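Local coordinates for protein antistasin (Haementeria officinalis, PDB 1SKZ) that potently inhibits the serine protease blood coagulation factor Xa, which may make it useful as an anticoagulant, and binds heparin, at residues A18-I22 and R43-C48; L76-C82 and K100-E104; C88-N94 and C106-P110. All coordinates share one frame. Residues are numbered along the deposited sequence.

From the N terminus, contact 1 closes first: 43-48, the turn between strands 41-43 and 49-50, folds back on 18-22, in the loop after helix 8-11. Contact 2 opens at 76-82, between strands 71-72 and 82-83, and contact 3 at 88-94, between strands 82-83 and 96-98. The chain returns to 100-104, between strands 96-98 and 104-105, closing contact 2, and reaches 106-110, the end of the modelled chain, closing contact 3. Contact 1 is in series with the other two, which cross each other and hold three disulfides. Leu-76 of contact 2 packs on Arg-43 to Arg-45 of contact 1, whose Tyr-46 forms a cation-pi pair with Arg-109 of contact 3. Contacts 1 and 3 both touch the second subunit.

Contact 1 (A18-I22 and R43-C48); sequences ACNII and RSRYGC
Arg-43 lays one face of its guanidinium over Ile-21, with CZ 3.5 Å from Ile-21 CB, while NH1 donates at its edge to Cys-19 O (3.0 Å). The arginine runs out extended (chi1 m, chi2 and chi3 t) beside the type I beta turn Ser-44 to Gly-47, and the same NH1 donates to Gly-47 O (2.8 Å). In this disulfide-rich antistasin fold the turn docks on 18-22, extended to Asn-20 and bent at Ile-21 and Ile-22. The nearest CA atoms are those of Asn-20 and Gly-47, 5.0 Å apart. Ile-21 N donates to Gly-47 O (3.2 Å). Gly-47 has phi/psi 108/11, and a CB there would clash with Asn-20 OD1. Asn-20 (chi1 t) sends ND2 to Tyr-46 O (2.8 Å); Tyr-46 OH is hydrogen-bonded to the backbone N of Arg-98. Cys-19 and Cys-48 carry disulfides to Cys-8 and Cys-28, and Tyr-46 packs on Cys-33 of the second subunit. Ile-22 (chi1 m, chi2 t) points CD1 at the turn, 3.3 Å from Arg-45 O.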
loop_
_atom_site.group_PDB
_atom_site.type_symbol
_atom_site.label_atom_id
_atom_site.label_comp_id
_atom_site.label_asym_id
_atom_site.label_seq_id
_atom_site.Cartn_x
_atom_site.Cartn_y
_atom_site.Cartn_z
ATOM N N ALA A 18 -2.379 11.378 8.452
ATOM C CA ALA A 18 -2.376 11.790 7.058
ATOM C C ALA A 18 -3.789 11.765 6.498
ATOM O O ALA A 18 -4.721 11.188 7.100
ATOM C CB ALA A 18 -1.450 10.893 6.232
ATOM N N CYS A 19 -3.953 12.440 5.371
ATOM C CA CYS A 19 -5.263 12.610 4.774
ATOM C C CYS A 19 -5.831 11.366 4.080
ATOM O O CYS A 19 -5.141 10.714 3.275
ATOM C CB CYS A 19 -5.197 13.764 3.800
ATOM S SG CYS A 19 -6.848 14.305 3.326
ATOM N N ASN A 20 -7.047 10.995 4.473
ATOM C CA ASN A 20 -7.811 9.962 3.800
ATOM C C ASN A 20 -8.625 10.577 2.663
ATOM O O ASN A 20 -9.387 11.506 2.866
ATOM C CB ASN A 20 -8.730 9.238 4.795
ATOM C CG ASN A 20 -9.462 8.047 4.173
ATOM O OD1 ASN A 20 -10.172 8.186 3.170
ATOM N ND2 ASN A 20 -9.323 6.874 4.799
ATOM N N ILE A 21 -8.351 10.124 1.442
ATOM C CA ILE A 21 -8.792 10.813 0.260
ATOM C C ILE A 21 -10.250 10.474 0.026
ATOM O O ILE A 21 -10.980 11.235 -0.596
ATOM C CB ILE A 21 -7.932 10.409 -0.964
ATOM C CG1 ILE A 21 -8.046 11.497 -2.032
ATOM C CG2 ILE A 21 -8.335 8.969 -1.467
ATOM C CD1 ILE A 21 -7.394 11.151 -3.327
ATOM N N ILE A 22 -10.701 9.392 0.637
ATOM C CA ILE A 22 -12.103 9.043 0.554
ATOM C C ILE A 22 -12.962 9.894 1.506
ATOM O O ILE A 22 -13.912 10.559 1.060
ATOM C CB ILE A 22 -12.324 7.526 0.819
ATOM C CG1 ILE A 22 -11.665 6.707 -0.300
ATOM C CG2 ILE A 22 -13.818 7.194 0.818
ATOM C CD1 ILE A 22 -11.922 5.197 -0.184
ATOM N N ARG A 43 -2.688 3.877 -2.718
ATOM C CA ARG A 43 -3.524 3.955 -1.537
ATOM C C ARG A 43 -4.165 2.604 -1.295
ATOM O O ARG A 43 -4.432 1.855 -2.239
ATOM C CB ARG A 43 -4.605 5.046 -1.705
ATOM C CG ARG A 43 -4.019 6.471 -1.737
ATOM C CD ARG A 43 -5.085 7.510 -1.533
ATOM N NE ARG A 43 -4.584 8.881 -1.637
ATOM C CZ ARG A 43 -4.510 9.721 -0.614
ATOM N NH1 ARG A 43 -4.947 9.367 0.592
ATOM N NH2 ARG A 43 -3.985 10.913 -0.810
ATOM N N SER A 44 -4.453 2.304 -0.032
ATOM C CA SER A 44 -5.415 1.252 0.280
ATOM C C SER A 44 -6.795 1.609 -0.273
ATOM O O SER A 44 -7.089 2.777 -0.591
ATOM C CB SER A 44 -5.500 1.032 1.799
ATOM O OG SER A 44 -5.954 2.204 2.442
ATOM N N ARG A 45 -7.615 0.583 -0.473
ATOM C CA ARG A 45 -8.961 0.791 -1.027
ATOM C C ARG A 45 -9.830 1.610 -0.054
ATOM O O ARG A 45 -10.903 2.093 -0.448
ATOM C CB ARG A 45 -9.649 -0.539 -1.313
ATOM C CG ARG A 45 -9.824 -1.446 -0.098
ATOM C CD ARG A 45 -10.893 -2.451 -0.399
ATOM N NE ARG A 45 -10.411 -3.568 -1.210
ATOM C CZ ARG A 45 -11.195 -4.383 -1.904
ATOM N NH1 ARG A 45 -12.375 -4.696 -1.391
ATOM N NH2 ARG A 45 -10.642 -5.278 -2.727
ATOM N N TYR A 46 -9.410 1.692 1.220
ATOM C CA TYR A 46 -10.114 2.551 2.181
ATOM C C TYR A 46 -9.557 3.958 2.269
ATOM O O TYR A 46 -10.024 4.729 3.080
ATOM C CB TYR A 46 -10.159 1.905 3.565
ATOM C CG TYR A 46 -11.181 0.756 3.634
ATOM C CD1 TYR A 46 -12.562 1.027 3.646
ATOM C CD2 TYR A 46 -10.766 -0.589 3.583
ATOM C CE1 TYR A 46 -13.499 0.005 3.587
ATOM C CE2 TYR A 46 -11.709 -1.630 3.528
ATOM C CZ TYR A 46 -13.081 -1.318 3.523
ATOM O OH TYR A 46 -14.031 -2.322 3.426
ATOM N N GLY A 47 -8.540 4.279 1.463
ATOM C CA GLY A 47 -8.166 5.662 1.219
ATOM C C GLY A 47 -6.892 6.231 1.823
ATOM O O GLY A 47 -6.655 7.445 1.737
ATOM N N CYS A 48 -6.039 5.372 2.382
ATOM C CA CYS A 48 -4.738 5.794 2.919
ATOM C C CYS A 48 -3.513 5.465 2.036
ATOM O O CYS A 48 -3.349 4.336 1.561
ATOM C CB CYS A 48 -4.526 5.183 4.321
ATOM S SG CYS A 48 -5.796 5.664 5.530
#

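Contact 2 (L76-C82 and K100-E104); sequences LTNKCDC and KLGCE
A disulfide does the joining here, without a single hydrogen bond between 76-82 and 100-104: Cys-82 SG and Cys-103 SG lie 2.1 Å apart, chi3 is -82°, and both chi1 are m. The CA atoms pair at Cys-82 with Cys-103 (5.4 Å) and at Leu-76 with Gly-102 (5.5 Å). Leu-76 (chi1 t, chi2 p) sets CD2 3.4 Å from Gly-102 N. Gly-102 has phi/psi 77/24, and a CB there would strike Leu-76 CB. The disulfide and Leu-76 join the loop between strands 71-72 and 82-83 to 100-104 of the second antistasin-like repeat. An ST turn shapes the longer segment, Lys-79 N donating to Thr-77 OG1 (3.2 Å), and an inverse gamma turn centres on Cys-80. A classic beta bulge, Asp-81 and Cys-82 both facing Met-72, opens strand 82-83, which pairs antiparallel with 71-72. Thr-77 OG1 donates to Asp-81 OD2 (2.6 Å). Leu-101 (chi1 m, chi2 t) covers this pair, its CD1 3.6 Å from Asp-81 CG and its CD2 4.2 Å from Thr-77 CG2.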
loop_
_atom_site.group_PDB
_atom_site.type_symbol
_atom_site.label_atom_id
_atom_site.label_comp_id
_atom_site.label_asym_id
_atom_site.label_seq_id
_atom_site.Cartn_x
_atom_site.Cartn_y
_atom_site.Cartn_z
ATOM N N LEU A 76 -11.445 7.631 -4.750
ATOM C CA LEU A 76 -10.237 6.842 -4.861
ATOM C C LEU A 76 -9.647 6.934 -6.265
ATOM O O LEU A 76 -8.430 7.069 -6.446
ATOM C CB LEU A 76 -10.516 5.379 -4.500
ATOM C CG LEU A 76 -9.254 4.504 -4.312
ATOM C CD1 LEU A 76 -8.386 5.054 -3.172
ATOM C CD2 LEU A 76 -9.684 3.044 -4.029
ATOM N N THR A 77 -10.490 6.769 -7.274
ATOM C CA THR A 77 -10.003 6.661 -8.647
ATOM C C THR A 77 -10.237 7.930 -9.496
ATOM O O THR A 77 -9.830 7.962 -10.649
ATOM C CB THR A 77 -10.677 5.498 -9.378
ATOM O OG1 THR A 77 -12.081 5.770 -9.499
ATOM C CG2 THR A 77 -10.468 4.152 -8.607
ATOM N N ASN A 78 -11.093 8.827 -8.996
ATOM C CA ASN A 78 -11.617 9.974 -9.764
ATOM C C ASN A 78 -12.219 9.555 -11.102
ATOM O O ASN A 78 -12.165 10.302 -12.085
ATOM C CB ASN A 78 -10.524 11.031 -9.999
ATOM C CG ASN A 78 -10.361 11.961 -8.823
ATOM O OD1 ASN A 78 -11.171 11.977 -7.903
ATOM N ND2 ASN A 78 -9.305 12.747 -8.840
ATOM N N LYS A 79 -12.824 8.371 -11.127
ATOM C CA LYS A 79 -13.606 7.927 -12.283
ATOM C C LYS A 79 -14.998 7.625 -11.775
ATOM O O LYS A 79 -15.211 7.540 -10.564
ATOM C CB LYS A 79 -13.002 6.663 -12.923
ATOM C CG LYS A 79 -11.630 6.887 -13.468
ATOM C CD LYS A 79 -11.043 5.611 -14.062
ATOM C CE LYS A 79 -9.925 5.971 -15.067
ATOM N NZ LYS A 79 -9.144 4.774 -15.573
ATOM N N CYS A 80 -15.936 7.458 -12.701
ATOM C CA CYS A 80 -17.336 7.312 -12.362
ATOM C C CYS A 80 -17.632 5.873 -12.033
ATOM O O CYS A 80 -18.431 5.212 -12.694
ATOM C CB CYS A 80 -18.217 7.841 -13.522
ATOM S SG CYS A 80 -18.055 9.648 -13.780
ATOM N N ASP A 81 -16.997 5.390 -10.971
ATOM C CA ASP A 81 -16.953 3.958 -10.664
ATOM C C ASP A 81 -18.079 3.476 -9.755
ATOM O O ASP A 81 -18.363 2.285 -9.701
ATOM C CB ASP A 81 -15.597 3.612 -10.030
ATOM C CG ASP A 81 -14.475 3.465 -11.065
ATOM O OD1 ASP A 81 -14.727 3.054 -12.219
ATOM O OD2 ASP A 81 -13.319 3.782 -10.724
ATOM N N CYS A 82 -18.639 4.374 -8.950
ATOM C CA CYS A 82 -19.579 3.983 -7.909
ATOM C C CYS A 82 -21.033 4.146 -8.299
ATOM O O CYS A 82 -21.415 5.126 -8.935
ATOM C CB CYS A 82 -19.324 4.768 -6.629
ATOM S SG CYS A 82 -17.602 4.739 -6.061
ATOM N N LYS A 100 -12.461 -2.580 -4.489
ATOM C CA LYS A 100 -11.146 -2.139 -4.904
ATOM C C LYS A 100 -11.112 -0.740 -5.600
ATOM O O LYS A 100 -10.036 -0.149 -5.808
ATOM C CB LYS A 100 -10.560 -3.198 -5.826
ATOM C CG LYS A 100 -11.204 -3.288 -7.196
ATOM C CD LYS A 100 -10.283 -4.074 -8.136
ATOM C CE LYS A 100 -10.812 -4.105 -9.572
ATOM N NZ LYS A 100 -9.734 -4.539 -10.519
ATOM N N LEU A 101 -12.281 -0.219 -5.974
ATOM C CA LEU A 101 -12.362 1.115 -6.582
ATOM C C LEU A 101 -12.747 2.140 -5.518
ATOM O O LEU A 101 -12.988 3.322 -5.862
ATOM C CB LEU A 101 -13.384 1.127 -7.726
ATOM C CG LEU A 101 -13.167 0.045 -8.807
ATOM C CD1 LEU A 101 -14.276 0.042 -9.862
ATOM C CD2 LEU A 101 -11.819 0.269 -9.438
ATOM N N GLY A 102 -12.820 1.677 -4.258
ATOM C CA GLY A 102 -13.181 2.525 -3.125
ATOM C C GLY A 102 -14.675 2.843 -2.994
ATOM O O GLY A 102 -15.054 3.856 -2.400
ATOM N N CYS A 103 -15.517 1.983 -3.555
ATOM C CA CYS A 103 -16.952 2.218 -3.569
ATOM C C CYS A 103 -17.606 1.368 -2.511
ATOM O O CYS A 103 -17.384 0.159 -2.452
ATOM C CB CYS A 103 -17.528 1.859 -4.944
ATOM S SG CYS A 103 -16.924 2.827 -6.372
ATOM N N GLU A 104 -18.494 1.964 -1.731
ATOM C CA GLU A 104 -19.298 1.178 -0.786
ATOM C C GLU A 104 -20.263 0.265 -1.484
ATOM O O GLU A 104 -20.813 0.604 -2.555
ATOM C CB GLU A 104 -20.078 2.079 0.180
ATOM C CG GLU A 104 -19.163 2.862 1.086
ATOM C CD GLU A 104 -19.914 3.592 2.170
ATOM O OE1 GLU A 104 -20.968 4.182 1.845
ATOM O OE2 GLU A 104 -19.440 3.572 3.332
#

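Contact 3 (C88-N94 and C106-P110); sequences CRKTCPN and CECRP
Two disulfides staple 88-94 to 106-110 as the segments run in the same direction. CA atoms pair at Cys-88 with Cys-106 (5.3 Å), Cys-92 with Cys-108 (5.4 Å) and Asn-94 with Arg-109 (5.4 Å). Four residue steps separate the cysteines of 88-94 and two those of 106-110, so 89-91 bows outward. The Cys-88 SG to Cys-106 SG bond (2.0 Å) has chi3 78° with both chi1 t; the Cys-92 SG to Cys-108 SG bond (2.0 Å) has chi3 -68° with both chi1 m. The bow carries the reactive bond of the second antistasin-like repeat, Arg-89 to Lys-90, held at the surface as an exposed loop; its disulfide-flanked position is consistent with a substrate-like loop offered to a serine protease.

Arg-89 points away from 106-110, and its NH1 donates back to Cys-88 O (2.9 Å). Lys-90 (chi1 m, the rest t) stretches across, its NZ giving one hydrogen bond to Cys-106 O (3.0 Å) and one to water 1 (3.0 Å). That water also accepts from Cys-108 N (3.1 Å), bridging ammonium and backbone. Glu-107 turns the other way, and its OE1 forms a salt bridge with Lys-97. Backbone hydrogen bonds tie Glu-107 to Lys-97 and Arg-109 to Gly-95.

Asn-94 ND2 donates weakly to Arg-109 O (3.2 Å, angle 125°); Pro-110 O lies slightly nearer ND2, at 3.1 Å, but at too poor an angle to bond. Asn-94 CB packs 3.4 Å from Arg-109 CB, while the Arg-109 guanidinium goes on to a cation-pi pair with Tyr-46.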
loop_
_atom_site.group_PDB
_atom_site.type_symbol
_atom_site.label_atom_id
_atom_site.label_comp_id
_atom_site.label_asym_id
_atom_site.label_seq_id
_atom_site.Cartn_x
_atom_site.Cartn_y
_atom_site.Cartn_z
ATOM N N CYS A 88 -29.214 -0.089 0.045
ATOM C CA CYS A 88 -28.714 -0.889 1.131
ATOM C C CYS A 88 -29.361 -0.354 2.396
ATOM O O CYS A 88 -29.227 0.833 2.709
ATOM C CB CYS A 88 -27.190 -0.737 1.228
ATOM S SG CYS A 88 -26.465 -1.878 2.431
ATOM N N ARG A 89 -30.029 -1.232 3.139
ATOM C CA ARG A 89 -30.653 -0.844 4.391
ATOM C C ARG A 89 -30.083 -1.599 5.588
ATOM O O ARG A 89 -30.673 -1.590 6.689
ATOM C CB ARG A 89 -32.170 -1.021 4.281
ATOM C CG ARG A 89 -32.816 -0.049 3.272
ATOM C CD ARG A 89 -32.416 1.414 3.533
ATOM N NE ARG A 89 -33.002 2.345 2.558
ATOM C CZ ARG A 89 -32.341 2.898 1.542
ATOM N NH1 ARG A 89 -31.044 2.636 1.386
ATOM N NH2 ARG A 89 -32.961 3.762 0.720
ATOM N N LYS A 90 -28.828 -2.031 5.447
ATOM C CA LYS A 90 -28.112 -2.642 6.577
ATOM C C LYS A 90 -27.601 -1.654 7.589
ATOM O O LYS A 90 -27.035 -0.612 7.254
ATOM C CB LYS A 90 -26.921 -3.488 6.115
ATOM C CG LYS A 90 -27.325 -4.654 5.227
ATOM C CD LYS A 90 -26.153 -5.461 4.758
ATOM C CE LYS A 90 -26.720 -6.612 3.996
ATOM N NZ LYS A 90 -25.667 -7.490 3.506
ATOM N N THR A 91 -27.632 -2.106 8.833
ATOM C CA THR A 91 -26.969 -1.423 9.918
ATOM C C THR A 91 -25.711 -2.235 10.258
ATOM O O THR A 91 -25.715 -3.476 10.311
ATOM C CB THR A 91 -27.934 -1.311 11.149
ATOM O OG1 THR A 91 -29.126 -0.602 10.748
ATOM C CG2 THR A 91 -27.258 -0.576 12.325
ATOM N N CYS A 92 -24.605 -1.523 10.346
ATOM C CA CYS A 92 -23.311 -2.134 10.559
ATOM C C CYS A 92 -22.652 -1.246 11.621
ATOM O O CYS A 92 -22.854 -0.036 11.604
ATOM C CB CYS A 92 -22.515 -2.107 9.241
ATOM S SG CYS A 92 -23.358 -2.793 7.756
ATOM N N PRO A 93 -21.960 -1.847 12.623
ATOM C CA PRO A 93 -21.018 -1.127 13.504
ATOM C C PRO A 93 -19.782 -0.590 12.778
ATOM O O PRO A 93 -19.399 0.572 12.957
ATOM C CB PRO A 93 -20.625 -2.185 14.521
ATOM C CG PRO A 93 -20.694 -3.487 13.732
ATOM C CD PRO A 93 -21.960 -3.296 12.913
ATOM N N ASN A 94 -19.128 -1.459 12.005
ATOM C CA ASN A 94 -17.924 -1.070 11.269
ATOM C C ASN A 94 -18.251 -0.238 10.036
ATOM O O ASN A 94 -17.343 0.159 9.308
ATOM C CB ASN A 94 -17.147 -2.301 10.796
ATOM C CG ASN A 94 -16.328 -2.947 11.891
ATOM O OD1 ASN A 94 -16.310 -2.483 13.038
ATOM N ND2 ASN A 94 -15.634 -4.032 11.538
ATOM N N CYS A 106 -23.234 -3.146 -0.369
ATOM C CA CYS A 106 -24.126 -3.561 0.710
ATOM C C CYS A 106 -23.699 -4.835 1.444
ATOM O O CYS A 106 -24.386 -5.867 1.393
ATOM C CB CYS A 106 -25.535 -3.696 0.154
ATOM S SG CYS A 106 -26.800 -3.626 1.432
ATOM N N GLU A 107 -22.582 -4.715 2.166
ATOM C CA GLU A 107 -22.049 -5.743 3.065
ATOM C C GLU A 107 -21.319 -5.047 4.215
ATOM O O GLU A 107 -20.695 -4.003 4.031
ATOM C CB GLU A 107 -21.081 -6.694 2.343
ATOM C CG GLU A 107 -21.781 -7.762 1.548
ATOM C CD GLU A 107 -20.825 -8.599 0.708
ATOM O OE1 GLU A 107 -19.768 -8.999 1.259
ATOM O OE2 GLU A 107 -21.136 -8.910 -0.485
ATOM N N CYS A 108 -21.574 -5.513 5.434
ATOM C CA CYS A 108 -20.956 -4.906 6.602
ATOM C C CYS A 108 -19.500 -5.293 6.648
ATOM O O CYS A 108 -19.153 -6.456 6.380
ATOM C CB CYS A 108 -21.641 -5.363 7.887
ATOM S SG CYS A 108 -23.367 -4.808 8.020
ATOM N N ARG A 109 -18.668 -4.332 7.041
ATOM C CA ARG A 109 -17.260 -4.603 7.273
ATOM C C ARG A 109 -17.169 -5.583 8.411
ATOM O O ARG A 109 -17.747 -5.355 9.483
ATOM C CB ARG A 109 -16.506 -3.323 7.660
ATOM C CG ARG A 109 -16.088 -2.461 6.499
ATOM C CD ARG A 109 -15.306 -1.268 6.960
ATOM N NE ARG A 109 -13.875 -1.531 7.031
ATOM C CZ ARG A 109 -12.951 -0.581 7.179
ATOM N NH1 ARG A 109 -13.318 0.701 7.233
ATOM N NH2 ARG A 109 -11.653 -0.899 7.217
ATOM N N PRO A 110 -16.407 -6.667 8.215
ATOM C CA PRO A 110 -16.126 -7.639 9.283
ATOM C C PRO A 110 -15.318 -6.986 10.403
ATOM O O PRO A 110 -15.714 -7.093 11.580
ATOM C CB PRO A 110 -15.324 -8.738 8.568
ATOM C CG PRO A 110 -15.624 -8.524 7.080
ATOM C CD PRO A 110 -15.740 -7.036 6.958
HETATM O O HOH W 1 -23.436 -7.949 5.530
#